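Yeast glycogen phosphorylase (Saccharomyces cerevisiae, PDB 1YGP) belongs to the carbohydrate phosphorylase family, with the two-domain GT-B fold, and carries pyridoxal-5'-phosphate in a pocket. Local coordinates at residues A[96-100]-A[872-876]; A[354-358]-A[395-399]. All coordinates share one frame. Numbering follows the deposited sequence.

Contact 1: A[96-100]-A[872-876]; sequences PKRVY and IWNVE
Residues 96-100 run extended, entering strand 98-102 at Arg98, while 872-876 takes the chain out of helix 861-873. Trp873 ends that helix, Asn874 breaks from it with positive phi (52/59), and Val875 and Glu876 continue extended. The backbones meet at Lys97-Val875 (CA to CA 6.2 Å) and Val99-Trp873 (7.2 Å). Lys97 is the first residue to touch 872-876, with all four chi angles t; this straight side chain passes Asn874, its CD 3.8 Å from Asn874 O, and delivers NZ to the helix-terminal carbonyl, donating a hydrogen bond of 3.0 Å to Trp873 O. Lys97 CG lies 4.0 Å from Val875 CG2. Arg98 turns away and pairs through its backbone with Gln360 and Ala362. The contact joins the polypeptide's last helix to a central strand of the N-terminal Rossmann-like sheet, as in GT-B proteins whose C-terminal helix returns to the first domain. Val99, chi1 t, points at the helix end: its CG1 sits over a face of the Trp873 indole, 3.5 Å from the six-membered ring centroid and 4° off its normal, a CH-pi contact, and its CG2 packs 3.6 Å from Val875 CG2. Trp873 reaches this position with chi1 -62° (m) and chi2 -27°, its NE1 bonded to Gln364 OE1. Tyr100 turns away, its OH paired with Arg346.

Contact 2: A[354-358]-A[395-399]; sequences WTEFP and IVTKT
Two short helical pieces pack where two neighbouring parallel strands begin. Residues 354-356 form a 3-10 turn, with Phe357 N bonded to Trp354 O at 3.0 Å, and Phe357 and Pro358 open helix 357-360. Residues 395-399 are the last turn of helix 389-399, so the contact joins the segment that leads into strand 361-366 to the end of the beta-alpha-beta connection, just before strand 400-404. Pro358 and Thr399 mark the closest backbone approach, CA to CA 5.0 Å. Ile395, in the mt rotamer (chi1 -65°, chi2 175°), is the most covered residue, and the end of its side chain extends toward 354-358: its CD1 is 3.5 Å from Trp354 O, while its CG2 lies 3.7 Å from Phe357 CB and 3.9 Å from Pro358 CG. The Pro358 ring is puckered C-gamma exo, and its CG is also 4.0 Å from Thr399 OG1. Phe357, chi1 t and chi2 71°, brings CD2 to 3.6 Å from Thr399 OG1, which lies at the edge of the ring; Phe347 of helix 322-350 meets this ring edge-to-face. Thr399, chi1 m, turns its hydroxyl back along its own helix and donates a 2.8 Å hydrogen bond from OG1 to Ile395 O. Lys398 places CB 3.7 Å from Pro358 CB, and its amino end bends away to a salt bridge with Asp394. With no hydrogen bond between the segments and the polar ends of Thr399 and Lys398 engaged within their own helix, the association rests on apolar packing around Ile395 and Pro358.

Contacts 1 and 2 lie 13 Å apart, centre to centre, in the N-terminal domain, around three consecutive parallel strands of its mixed sheet: 98-102, 361-366 and 400-404. Contact 1 involves the first of these, contact 2 the entries to the other two. They touch directly, Lys97 NZ lying 3.2 Å from Pro358 O. Both segments of contact 2 fall between the two segments of contact 1 in the sequence. The segments of contact 2 are 37 residues apart and lead into adjacent strands; those of contact 1 are 772 apart and bring the chain back to its first domain after it has passed through the second domain and its parallel sheet.

Contact 1: A[96-100]-A[872-876]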
loop_
_atom_site.group_PDB
_atom_site.type_symbol
_atom_site.label_atom_id
_atom_site.label_comp_id
_atom_site.label_asym_id
_atom_site.label_seq_id
_atom_site.Cartn_x
_atom_site.Cartn_y
_atom_site.Cartn_z
ATOM N N PRO A 96 -13.490 3.366 33.095
ATOM C CA PRO A 96 -14.888 3.742 33.062
ATOM C C PRO A 96 -15.667 2.767 32.187
ATOM O O PRO A 96 -15.061 1.961 31.475
ATOM C CB PRO A 96 -14.791 5.152 32.563
ATOM C CG PRO A 96 -13.704 5.100 31.537
ATOM C CD PRO A 96 -12.693 4.203 32.200
ATOM N N LYS A 97 -16.998 2.809 32.190
ATOM C CA LYS A 97 -17.749 1.980 31.255
ATOM C C LYS A 97 -17.472 2.591 29.873
ATOM O O LYS A 97 -17.402 3.822 29.739
ATOM C CB LYS A 97 -19.242 2.045 31.560
ATOM C CG LYS A 97 -20.063 1.110 30.702
ATOM C CD LYS A 97 -21.530 1.161 31.036
ATOM C CE LYS A 97 -22.136 -0.022 30.314
ATOM N NZ LYS A 97 -23.566 -0.085 30.505
ATOM N N ARG A 98 -17.296 1.759 28.859
ATOM C CA ARG A 98 -16.946 2.209 27.534
ATOM C C ARG A 98 -18.056 1.840 26.581
ATOM O O ARG A 98 -18.813 0.881 26.780
ATOM C CB ARG A 98 -15.661 1.550 27.047
ATOM C CG ARG A 98 -14.440 1.872 27.874
ATOM C CD ARG A 98 -13.167 1.486 27.137
ATOM N NE ARG A 98 -12.073 1.440 28.093
ATOM C CZ ARG A 98 -10.824 1.792 27.812
ATOM N NH1 ARG A 98 -10.450 2.237 26.610
ATOM N NH2 ARG A 98 -9.916 1.659 28.773
ATOM N N VAL A 99 -18.110 2.609 25.506
ATOM C CA VAL A 99 -19.119 2.467 24.477
ATOM C C VAL A 99 -18.406 1.935 23.241
ATOM O O VAL A 99 -17.335 2.446 22.913
ATOM C CB VAL A 99 -19.727 3.825 24.172
ATOM C CG1 VAL A 99 -20.807 3.664 23.130
ATOM C CG2 VAL A 99 -20.261 4.439 25.435
ATOM N N TYR A 100 -18.903 0.943 22.525
ATOM C CA TYR A 100 -18.272 0.485 21.312
ATOM C C TYR A 100 -19.414 0.665 20.328
ATOM O O TYR A 100 -20.572 0.283 20.564
ATOM C CB TYR A 100 -17.841 -0.968 21.469
ATOM C CG TYR A 100 -16.627 -1.087 22.381
ATOM C CD1 TYR A 100 -15.378 -0.592 21.991
ATOM C CD2 TYR A 100 -16.753 -1.714 23.616
ATOM C CE1 TYR A 100 -14.266 -0.729 22.830
ATOM C CE2 TYR A 100 -15.652 -1.858 24.459
ATOM C CZ TYR A 100 -14.409 -1.366 24.064
ATOM O OH TYR A 100 -13.315 -1.521 24.909
ATOM N N ILE A 872 -29.599 4.886 27.417
ATOM C CA ILE A 872 -29.232 3.570 26.944
ATOM C C ILE A 872 -27.920 3.081 27.508
ATOM O O ILE A 872 -27.878 2.018 28.125
ATOM C CB ILE A 872 -29.218 3.630 25.381
ATOM C CG1 ILE A 872 -30.641 4.022 24.879
ATOM C CG2 ILE A 872 -28.775 2.285 24.806
ATOM C CD1 ILE A 872 -30.876 4.294 23.384
ATOM N N TRP A 873 -26.838 3.818 27.290
ATOM C CA TRP A 873 -25.537 3.312 27.667
ATOM C C TRP A 873 -25.197 3.425 29.144
ATOM O O TRP A 873 -24.365 2.684 29.664
ATOM C CB TRP A 873 -24.451 4.027 26.856
ATOM C CG TRP A 873 -24.523 3.832 25.342
ATOM C CD1 TRP A 873 -25.077 2.713 24.754
ATOM C CD2 TRP A 873 -24.124 4.765 24.415
ATOM N NE1 TRP A 873 -25.049 2.949 23.468
ATOM C CE2 TRP A 873 -24.498 4.144 23.212
ATOM C CE3 TRP A 873 -23.513 6.024 24.422
ATOM C CZ2 TRP A 873 -24.279 4.775 21.994
ATOM C CZ3 TRP A 873 -23.292 6.646 23.201
ATOM C CH2 TRP A 873 -23.672 6.033 22.001
ATOM N N ASN A 874 -25.812 4.417 29.796
ATOM C CA ASN A 874 -25.584 4.770 31.191
ATOM C C ASN A 874 -24.092 4.942 31.365
ATOM O O ASN A 874 -23.400 4.324 32.169
ATOM C CB ASN A 874 -26.140 3.684 32.116
ATOM C CG ASN A 874 -27.627 3.480 31.847
ATOM O OD1 ASN A 874 -28.070 2.404 31.446
ATOM N ND2 ASN A 874 -28.487 4.482 31.990
ATOM N N VAL A 875 -23.623 5.880 30.555
ATOM C CA VAL A 875 -22.212 6.165 30.450
ATOM C C VAL A 875 -21.981 7.617 30.885
ATOM O O VAL A 875 -22.822 8.484 30.641
ATOM C CB VAL A 875 -21.908 5.794 28.963
ATOM C CG1 VAL A 875 -21.375 6.952 28.168
ATOM C CG2 VAL A 875 -20.918 4.647 28.969
ATOM N N GLU A 876 -20.892 7.907 31.586
ATOM C CA GLU A 876 -20.531 9.257 31.998
ATOM C C GLU A 876 -19.260 9.618 31.216
ATOM O O GLU A 876 -18.458 8.721 30.908
ATOM C CB GLU A 876 -20.159 9.353 33.475
ATOM C CG GLU A 876 -21.195 8.950 34.484
ATOM C CD GLU A 876 -22.449 9.804 34.415
ATOM O OE1 GLU A 876 -22.380 10.994 34.732
ATOM O OE2 GLU A 876 -23.496 9.264 34.049
#

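Contact 2: A[354-358]-A[395-399]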
loop_
_atom_site.group_PDB
_atom_site.type_symbol
_atom_site.label_atom_id
_atom_site.label_comp_id
_atom_site.label_asym_id
_atom_site.label_seq_id
_atom_site.Cartn_x
_atom_site.Cartn_y
_atom_site.Cartn_z
ATOM N N TRP A 354 -16.446 -11.877 34.784
ATOM C CA TRP A 354 -17.401 -11.790 33.688
ATOM C C TRP A 354 -18.738 -11.215 34.076
ATOM O O TRP A 354 -19.333 -10.509 33.269
ATOM C CB TRP A 354 -17.670 -13.150 33.060
ATOM C CG TRP A 354 -16.510 -13.537 32.167
ATOM C CD1 TRP A 354 -15.714 -14.595 32.493
ATOM C CD2 TRP A 354 -16.085 -12.873 31.039
ATOM N NE1 TRP A 354 -14.770 -14.599 31.589
ATOM C CE2 TRP A 354 -14.945 -13.603 30.713
ATOM C CE3 TRP A 354 -16.464 -11.786 30.254
ATOM C CZ2 TRP A 354 -14.164 -13.268 29.615
ATOM C CZ3 TRP A 354 -15.685 -11.449 29.153
ATOM C CH2 TRP A 354 -14.545 -12.180 28.835
ATOM N N THR A 355 -19.214 -11.409 35.305
ATOM C CA THR A 355 -20.493 -10.851 35.712
ATOM C C THR A 355 -20.534 -9.335 35.715
ATOM O O THR A 355 -21.620 -8.771 35.768
ATOM C CB THR A 355 -20.858 -11.398 37.101
ATOM O OG1 THR A 355 -19.667 -11.583 37.877
ATOM C CG2 THR A 355 -21.599 -12.728 36.945
ATOM N N GLU A 356 -19.383 -8.658 35.632
ATOM C CA GLU A 356 -19.361 -7.212 35.545
ATOM C C GLU A 356 -19.250 -6.674 34.126
ATOM O O GLU A 356 -19.314 -5.450 33.924
ATOM C CB GLU A 356 -18.218 -6.640 36.307
ATOM C CG GLU A 356 -18.243 -7.038 37.750
ATOM C CD GLU A 356 -17.297 -6.185 38.559
ATOM O OE1 GLU A 356 -16.121 -6.077 38.203
ATOM O OE2 GLU A 356 -17.756 -5.627 39.549
ATOM N N PHE A 357 -19.122 -7.546 33.114
ATOM C CA PHE A 357 -19.059 -7.130 31.721
ATOM C C PHE A 357 -20.169 -6.134 31.403
ATOM O O PHE A 357 -19.764 -5.029 31.024
ATOM C CB PHE A 357 -19.165 -8.343 30.769
ATOM C CG PHE A 357 -18.614 -8.066 29.378
ATOM C CD1 PHE A 357 -17.231 -7.917 29.192
ATOM C CD2 PHE A 357 -19.473 -7.963 28.285
ATOM C CE1 PHE A 357 -16.706 -7.671 27.919
ATOM C CE2 PHE A 357 -18.932 -7.718 27.018
ATOM C CZ PHE A 357 -17.557 -7.573 26.828
ATOM N N PRO A 358 -21.491 -6.311 31.632
ATOM C CA PRO A 358 -22.507 -5.306 31.331
ATOM C C PRO A 358 -22.262 -3.988 32.044
ATOM O O PRO A 358 -22.627 -2.923 31.563
ATOM C CB PRO A 358 -23.791 -5.931 31.743
ATOM C CG PRO A 358 -23.506 -7.392 31.624
ATOM C CD PRO A 358 -22.136 -7.453 32.263
ATOM N N ILE A 395 -25.552 -11.858 30.214
ATOM C CA ILE A 395 -24.542 -10.843 29.965
ATOM C C ILE A 395 -24.761 -10.248 28.559
ATOM O O ILE A 395 -24.883 -9.025 28.412
ATOM C CB ILE A 395 -23.140 -11.498 30.141
ATOM C CG1 ILE A 395 -22.967 -11.930 31.607
ATOM C CG2 ILE A 395 -22.039 -10.517 29.776
ATOM C CD1 ILE A 395 -21.693 -12.710 31.997
ATOM N N VAL A 396 -24.909 -11.085 27.530
ATOM C CA VAL A 396 -25.154 -10.641 26.174
ATOM C C VAL A 396 -26.297 -9.624 26.148
ATOM O O VAL A 396 -26.124 -8.473 25.750
ATOM C CB VAL A 396 -25.476 -11.890 25.309
ATOM C CG1 VAL A 396 -25.968 -11.495 23.931
ATOM C CG2 VAL A 396 -24.212 -12.698 25.077
ATOM N N THR A 397 -27.412 -10.015 26.741
ATOM C CA THR A 397 -28.633 -9.238 26.791
ATOM C C THR A 397 -28.430 -7.849 27.362
ATOM O O THR A 397 -28.837 -6.826 26.812
ATOM C CB THR A 397 -29.558 -10.123 27.594
ATOM O OG1 THR A 397 -29.900 -11.172 26.691
ATOM C CG2 THR A 397 -30.757 -9.410 28.186
ATOM N N LYS A 398 -27.740 -7.783 28.481
ATOM C CA LYS A 398 -27.482 -6.511 29.090
ATOM C C LYS A 398 -26.385 -5.721 28.389
ATOM O O LYS A 398 -26.301 -4.524 28.634
ATOM C CB LYS A 398 -27.145 -6.759 30.534
ATOM C CG LYS A 398 -28.410 -6.970 31.317
ATOM C CD LYS A 398 -28.015 -7.106 32.777
ATOM C CE LYS A 398 -27.927 -8.542 33.300
ATOM N NZ LYS A 398 -29.258 -9.055 33.583
ATOM N N THR A 399 -25.596 -6.292 27.478
ATOM C CA THR A 399 -24.521 -5.577 26.805
ATOM C C THR A 399 -24.996 -4.870 25.542
ATOM O O THR A 399 -24.492 -3.802 25.214
ATOM C CB THR A 399 -23.381 -6.572 26.453
ATOM O OG1 THR A 399 -22.933 -7.197 27.656
ATOM C CG2 THR A 399 -22.200 -5.870 25.791
#